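Local coordinates for ABC transporter, periplasmic substrate-binding protein (Thermotoga maritima, PDB 2HPG) that probably binds a solute in the periplasm and delivers it to the membrane components of a tripartite ATP-independent (TRAP) transporter, at residues Ala7-Ala18 / Gly40-Ser49. Numbering follows the deposited sequence.
Sequences AKYTLRFGHVLA and GDVRIEVFPS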
ATOM      1  N   ALA A   7       2.020  31.384  -0.961  1.00 37.73           N
ATOM      2  CA  ALA A   7       0.725  30.781  -0.706  1.00 35.13           C
ATOM      3  C   ALA A   7       0.205  31.124   0.681  1.00 33.99           C
ATOM      4  O   ALA A   7       0.981  31.442   1.581  1.00 34.29           O
ATOM      5  CB  ALA A   7       0.828  29.269  -0.879  1.00 35.51           C
ATOM      6  N   LYS A   8      -1.114  31.057   0.839  1.00 31.96           N
ATOM      7  CA  LYS A   8      -1.769  31.261   2.125  1.00 31.11           C
ATOM      8  C   LYS A   8      -1.681  30.021   3.025  1.00 30.07           C
ATOM      9  O   LYS A   8      -1.621  30.134   4.245  1.00 30.02           O
ATOM     10  CB  LYS A   8      -3.238  31.626   1.913  1.00 31.02           C
ATOM     11  CG  LYS A   8      -3.989  31.929   3.195  1.00 31.27           C
ATOM     12  CD  LYS A   8      -5.323  32.588   2.924  1.00 31.03           C
ATOM     13  CE  LYS A   8      -6.087  32.752   4.207  1.00 31.52           C
ATOM     14  NZ  LYS A   8      -7.478  33.234   3.989  1.00 33.19           N
ATOM     15  N   TYR A   9      -1.726  28.842   2.418  1.00 28.83           N
ATOM     16  CA  TYR A   9      -1.619  27.584   3.133  1.00 28.27           C
ATOM     17  C   TYR A   9      -0.527  26.772   2.471  1.00 26.74           C
ATOM     18  O   TYR A   9      -0.436  26.743   1.249  1.00 26.87           O
ATOM     19  CB  TYR A   9      -2.926  26.810   3.052  1.00 28.06           C
ATOM     20  CG  TYR A   9      -4.154  27.583   3.473  1.00 27.70           C
ATOM     21  CD1 TYR A   9      -4.561  27.596   4.792  1.00 27.62           C
ATOM     22  CD2 TYR A   9      -4.924  28.270   2.542  1.00 27.57           C
ATOM     23  CE1 TYR A   9      -5.688  28.281   5.187  1.00 28.05           C
ATOM     24  CE2 TYR A   9      -6.059  28.955   2.923  1.00 27.67           C
ATOM     25  CZ  TYR A   9      -6.433  28.960   4.257  1.00 28.50           C
ATOM     26  OH  TYR A   9      -7.563  29.639   4.672  1.00 27.92           O
ATOM     27  N   THR A  10       0.322  26.140   3.274  1.00 25.79           N
ATOM     28  CA  THR A  10       1.364  25.267   2.749  1.00 24.63           C
ATOM     29  C   THR A  10       1.229  23.907   3.428  1.00 24.05           C
ATOM     30  O   THR A  10       1.044  23.834   4.651  1.00 23.52           O
ATOM     31  CB  THR A  10       2.761  25.861   2.950  1.00 24.97           C
ATOM     32  OG1 THR A  10       2.843  27.096   2.238  1.00 26.51           O
ATOM     33  CG2 THR A  10       3.833  24.934   2.401  1.00 25.39           C
ATOM     34  N   LEU A  11       1.235  22.850   2.607  1.00 22.21           N
ATOM     35  CA  LEU A  11       1.178  21.460   3.075  1.00 21.29           C
ATOM     36  C   LEU A  11       2.487  20.787   2.675  1.00 20.18           C
ATOM     37  O   LEU A  11       2.871  20.846   1.512  1.00 19.84           O
ATOM     38  CB  LEU A  11       0.001  20.707   2.426  1.00 21.02           C
ATOM     39  CG  LEU A  11      -0.145  19.221   2.812  1.00 21.35           C
ATOM     40  CD1 LEU A  11      -0.406  19.045   4.304  1.00 18.70           C
ATOM     41  CD2 LEU A  11      -1.262  18.544   1.981  1.00 20.37           C
ATOM     42  N   ARG A  12       3.158  20.144   3.631  1.00 19.47           N
ATOM     43  CA  ARG A  12       4.338  19.326   3.342  1.00 19.28           C
ATOM     44  C   ARG A  12       3.973  17.846   3.427  1.00 18.49           C
ATOM     45  O   ARG A  12       3.627  17.345   4.489  1.00 17.91           O
ATOM     46  CB  ARG A  12       5.461  19.687   4.303  1.00 19.00           C
ATOM     47  CG  ARG A  12       5.721  21.172   4.250  1.00 20.15           C
ATOM     48  CD  ARG A  12       7.009  21.628   4.914  1.00 20.81           C
ATOM     49  NE  ARG A  12       7.177  23.057   4.654  1.00 22.66           N
ATOM     50  CZ  ARG A  12       6.492  24.029   5.249  1.00 24.23           C
ATOM     51  NH1 ARG A  12       5.585  23.775   6.196  1.00 23.83           N
ATOM     52  NH2 ARG A  12       6.716  25.276   4.897  1.00 25.99           N
ATOM     53  N   PHE A  13       4.049  17.159   2.294  1.00 18.01           N
ATOM     54  CA  PHE A  13       3.532  15.809   2.181  1.00 18.02           C
ATOM     55  C   PHE A  13       4.658  14.835   1.940  1.00 17.50           C
ATOM     56  O   PHE A  13       5.324  14.933   0.922  1.00 17.92           O
ATOM     57  CB  PHE A  13       2.541  15.735   1.033  1.00 17.85           C
ATOM     58  CG  PHE A  13       1.612  14.564   1.130  1.00 18.54           C
ATOM     59  CD1 PHE A  13       0.408  14.680   1.793  1.00 18.09           C
ATOM     60  CD2 PHE A  13       1.950  13.348   0.573  1.00 17.80           C
ATOM     61  CE1 PHE A  13      -0.451  13.604   1.904  1.00 18.09           C
ATOM     62  CE2 PHE A  13       1.099  12.270   0.686  1.00 17.37           C
ATOM     63  CZ  PHE A  13      -0.106  12.402   1.351  1.00 18.15           C
ATOM     64  N   GLY A  14       4.849  13.879   2.852  1.00 17.21           N
ATOM     65  CA  GLY A  14       6.017  13.015   2.798  1.00 17.48           C
ATOM     66  C   GLY A  14       5.798  11.529   2.580  1.00 17.79           C
ATOM     67  O   GLY A  14       4.673  11.035   2.504  1.00 16.73           O
ATOM     68  N   HIS A  15       6.912  10.812   2.507  1.00 18.08           N
ATOM     69  CA  HIS A  15       6.902   9.374   2.313  1.00 19.12           C
ATOM     70  C   HIS A  15       6.333   8.944   0.966  1.00 18.42           C
ATOM     71  O   HIS A  15       5.737   7.882   0.859  1.00 18.34           O
ATOM     72  CB  HIS A  15       6.154   8.665   3.464  1.00 19.63           C
ATOM     73  CG  HIS A  15       6.950   8.578   4.730  1.00 22.39           C
ATOM     74  ND1 HIS A  15       6.539   7.837   5.820  1.00 23.02           N
ATOM     75  CD2 HIS A  15       8.132   9.141   5.081  1.00 24.30           C
ATOM     76  CE1 HIS A  15       7.432   7.958   6.790  1.00 24.50           C
ATOM     77  NE2 HIS A  15       8.406   8.745   6.368  1.00 25.19           N
ATOM     78  N   VAL A  16       6.555   9.733  -0.081  1.00 18.06           N
ATOM     79  CA  VAL A  16       6.009   9.386  -1.385  1.00 17.24           C
ATOM     80  C   VAL A  16       6.943   8.468  -2.199  1.00 17.68           C
ATOM     81  O   VAL A  16       6.870   8.446  -3.431  1.00 17.52           O
ATOM     82  CB  VAL A  16       5.633  10.637  -2.200  1.00 17.52           C
ATOM     83  CG1 VAL A  16       4.780  11.567  -1.365  1.00 15.18           C
ATOM     84  CG2 VAL A  16       6.877  11.350  -2.749  1.00 16.39           C
ATOM     85  N   LEU A  17       7.763   7.683  -1.500  1.00 16.86           N
ATOM     86  CA  LEU A  17       8.621   6.669  -2.106  1.00 17.22           C
ATOM     87  C   LEU A  17       9.796   7.318  -2.852  1.00 17.45           C
ATOM     88  O   LEU A  17      10.195   8.428  -2.479  1.00 17.14           O
ATOM     89  CB  LEU A  17       7.807   5.655  -2.939  1.00 16.54           C
ATOM     90  CG  LEU A  17       6.583   5.062  -2.220  1.00 16.99           C
ATOM     91  CD1 LEU A  17       5.962   3.941  -3.013  1.00 16.01           C
ATOM     92  CD2 LEU A  17       6.938   4.575  -0.818  1.00 19.17           C
ATOM     93  N   ALA A  18      10.393   6.619  -3.824  1.00 17.69           N
ATOM     94  CA  ALA A  18      11.684   7.031  -4.377  1.00 18.25           C
ATOM     95  C   ALA A  18      11.516   8.191  -5.331  1.00 19.24           C
ATOM     96  O   ALA A  18      10.494   8.265  -6.019  1.00 19.22           O
ATOM     97  CB  ALA A  18      12.388   5.857  -5.090  1.00 17.85           C
ATOM     98  N   GLY A  40      -3.090  29.283  -6.316  1.00 33.16           N
ATOM     99  CA  GLY A  40      -1.851  29.492  -5.581  1.00 32.13           C
ATOM    100  C   GLY A  40      -2.026  29.687  -4.080  1.00 31.33           C
ATOM    101  O   GLY A  40      -1.041  29.852  -3.364  1.00 30.73           O
ATOM    102  N   ASP A  41      -3.264  29.668  -3.593  1.00 30.36           N
ATOM    103  CA  ASP A  41      -3.511  29.800  -2.157  1.00 30.03           C
ATOM    104  C   ASP A  41      -3.091  28.579  -1.343  1.00 29.13           C
ATOM    105  O   ASP A  41      -2.775  28.717  -0.170  1.00 29.00           O
ATOM    106  CB  ASP A  41      -4.983  30.126  -1.867  1.00 30.60           C
ATOM    107  CG  ASP A  41      -5.250  31.628  -1.818  1.00 31.50           C
ATOM    108  OD1 ASP A  41      -4.393  32.416  -2.273  1.00 34.57           O
ATOM    109  OD2 ASP A  41      -6.309  32.019  -1.296  1.00 35.15           O
ATOM    110  N   VAL A  42      -3.129  27.389  -1.941  1.00 28.16           N
ATOM    111  CA  VAL A  42      -2.602  26.192  -1.292  1.00 27.20           C
ATOM    112  C   VAL A  42      -1.365  25.757  -2.056  1.00 26.61           C
ATOM    113  O   VAL A  42      -1.434  25.478  -3.240  1.00 26.27           O
ATOM    114  CB  VAL A  42      -3.630  25.034  -1.230  1.00 27.15           C
ATOM    115  CG1 VAL A  42      -3.002  23.783  -0.637  1.00 25.96           C
ATOM    116  CG2 VAL A  42      -4.869  25.455  -0.425  1.00 25.54           C
ATOM    117  N   ARG A  43      -0.223  25.747  -1.377  1.00 25.29           N
ATOM    118  CA  ARG A  43       1.001  25.206  -1.938  1.00 24.83           C
ATOM    119  C   ARG A  43       1.232  23.845  -1.282  1.00 23.64           C
ATOM    120  O   ARG A  43       1.158  23.736  -0.056  1.00 22.70           O
ATOM    121  CB  ARG A  43       2.163  26.143  -1.635  1.00 25.09           C
ATOM    122  CG  ARG A  43       3.492  25.611  -2.089  1.00 27.29           C
ATOM    123  CD  ARG A  43       4.650  26.483  -1.639  1.00 28.90           C
ATOM    124  NE  ARG A  43       5.816  25.657  -1.327  1.00 33.04           N
ATOM    125  CZ  ARG A  43       7.083  26.067  -1.331  1.00 35.80           C
ATOM    126  NH1 ARG A  43       7.407  27.317  -1.657  1.00 38.58           N
ATOM    127  NH2 ARG A  43       8.042  25.210  -1.016  1.00 35.20           N
ATOM    128  N   ILE A  44       1.487  22.816  -2.092  1.00 22.61           N
ATOM    129  CA  ILE A  44       1.806  21.486  -1.563  1.00 22.09           C
ATOM    130  C   ILE A  44       3.217  21.105  -1.938  1.00 21.35           C
ATOM    131  O   ILE A  44       3.542  21.022  -3.110  1.00 20.89           O
ATOM    132  CB  ILE A  44       0.859  20.400  -2.081  1.00 22.03           C
ATOM    133  CG1 ILE A  44      -0.591  20.775  -1.751  1.00 20.65           C
ATOM    134  CG2 ILE A  44       1.175  19.031  -1.383  1.00 21.59           C
ATOM    135  CD1 ILE A  44      -1.609  19.884  -2.397  1.00 22.10           C
ATOM    136  N   GLU A  45       4.046  20.868  -0.935  1.00 20.65           N
ATOM    137  CA  GLU A  45       5.418  20.466  -1.153  1.00 20.47           C
ATOM    138  C   GLU A  45       5.520  18.971  -0.934  1.00 18.83           C
ATOM    139  O   GLU A  45       5.052  18.469   0.079  1.00 17.16           O
ATOM    140  CB  GLU A  45       6.316  21.204  -0.166  1.00 20.62           C
ATOM    141  CG  GLU A  45       7.763  21.036  -0.457  1.00 23.32           C
ATOM    142  CD  GLU A  45       8.639  21.957   0.377  1.00 24.67           C
ATOM    143  OE1 GLU A  45       8.125  22.544   1.384  1.00 29.58           O
ATOM    144  OE2 GLU A  45       9.837  22.083  -0.004  1.00 30.67           O
ATOM    145  N   VAL A  46       6.153  18.270  -1.873  1.00 17.89           N
ATOM    146  CA  VAL A  46       6.148  16.818  -1.899  1.00 17.56           C
ATOM    147  C   VAL A  46       7.555  16.275  -1.607  1.00 17.28           C
ATOM    148  O   VAL A  46       8.502  16.630  -2.296  1.00 16.68           O
ATOM    149  CB  VAL A  46       5.616  16.318  -3.282  1.00 17.88           C
ATOM    150  CG1 VAL A  46       5.705  14.817  -3.380  1.00 17.48           C
ATOM    151  CG2 VAL A  46       4.169  16.780  -3.476  1.00 17.38           C
ATOM    152  N   PHE A  47       7.670  15.426  -0.582  1.00 17.35           N
ATOM    153  CA  PHE A  47       8.963  14.884  -0.125  1.00 18.17           C
ATOM    154  C   PHE A  47       9.082  13.387  -0.340  1.00 18.09           C
ATOM    155  O   PHE A  47       8.336  12.619   0.273  1.00 18.27           O
ATOM    156  CB  PHE A  47       9.155  15.150   1.365  1.00 18.01           C
ATOM    157  CG  PHE A  47       9.317  16.594   1.697  1.00 19.35           C
ATOM    158  CD1 PHE A  47      10.572  17.141   1.877  1.00 18.79           C
ATOM    159  CD2 PHE A  47       8.222  17.414   1.815  1.00 19.77           C
ATOM    160  CE1 PHE A  47      10.720  18.463   2.174  1.00 19.67           C
ATOM    161  CE2 PHE A  47       8.375  18.751   2.090  1.00 19.91           C
ATOM    162  CZ  PHE A  47       9.608  19.272   2.276  1.00 19.82           C
ATOM    163  N   PRO A  48      10.010  12.954  -1.215  1.00 19.12           N
ATOM    164  CA  PRO A  48      10.279  11.531  -1.350  1.00 19.37           C
ATOM    165  C   PRO A  48      10.661  10.852  -0.040  1.00 20.96           C
ATOM    166  O   PRO A  48      11.130  11.503   0.880  1.00 19.79           O
ATOM    167  CB  PRO A  48      11.460  11.494  -2.320  1.00 19.37           C
ATOM    168  CG  PRO A  48      11.247  12.702  -3.177  1.00 19.30           C
ATOM    169  CD  PRO A  48      10.783  13.741  -2.196  1.00 18.61           C
ATOM    170  N   SER A  49      10.436   9.549   0.030  1.00 23.51           N
ATOM    171  CA  SER A  49      10.840   8.766   1.178  1.00 26.09           C
ATOM    172  C   SER A  49      12.370   8.747   1.285  1.00 29.61           C
ATOM    173  O   SER A  49      13.080   8.772   0.280  1.00 29.40           O
ATOM    174  CB  SER A  49      10.318   7.330   1.072  1.00 25.98           C
ATOM    175  OG  SER A  49       8.909   7.271   1.154  1.00 24.25           O
TER
HETATM  176  O   HOH W   1       9.485  11.718   3.368  1.00 23.26           O
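Strands 9-14 and 42-47 are the two parallel strands of a right-handed beta-alpha-beta unit, with helix 22-37 as the crossover. Their backbones bond in an unbroken ladder. It runs from Tyr9 N to Asp41 O (2.8 Å) through to Phe47 N on Phe13 O (2.8 Å). Tyr9, Leu11, Phe13, Val42, Ile44 and Val46 share one face. Leu11 and Ile44 lie side by side there, CD2 against CG2 at 4.2 Å. Phe13 and Ile44 meet Trp30 of helix 22-37; Phe13 and Val42 meet helix 243-278.

The other face carries Thr10, Arg12, Arg43, Glu45 and Phe47. Arg12 CG is anti to the carbonyl carbon (chi1 -54°), and the chain runs extended to NE, which makes a long salt bridge to Glu45 OE1 (3.4 Å). The guanidinium and carboxylate planes are 57° apart. Arg43 NH2 makes a second, long salt bridge to Glu45 OE1 (3.6 Å), within its own strand. Arg12 and Phe47 lie side by side, CB 3.8 Å from CE2.

Beyond the strands, Ser49 OG accepts from Leu17 N (2.9 Å), and Ser49 N donates to Leu17 O (2.8 Å). With an alanine here the hydroxyl is gone, and Leu17 N would probably lose this acceptor, leaving only the backbone bond between the pair. A water joins His15 N to Pro48 O. The chemistry implies a largely apolar face partly covered by helices, a charged face where one carboxylate oxygen serves two arginines, and polar bonds that hold the two following loops together.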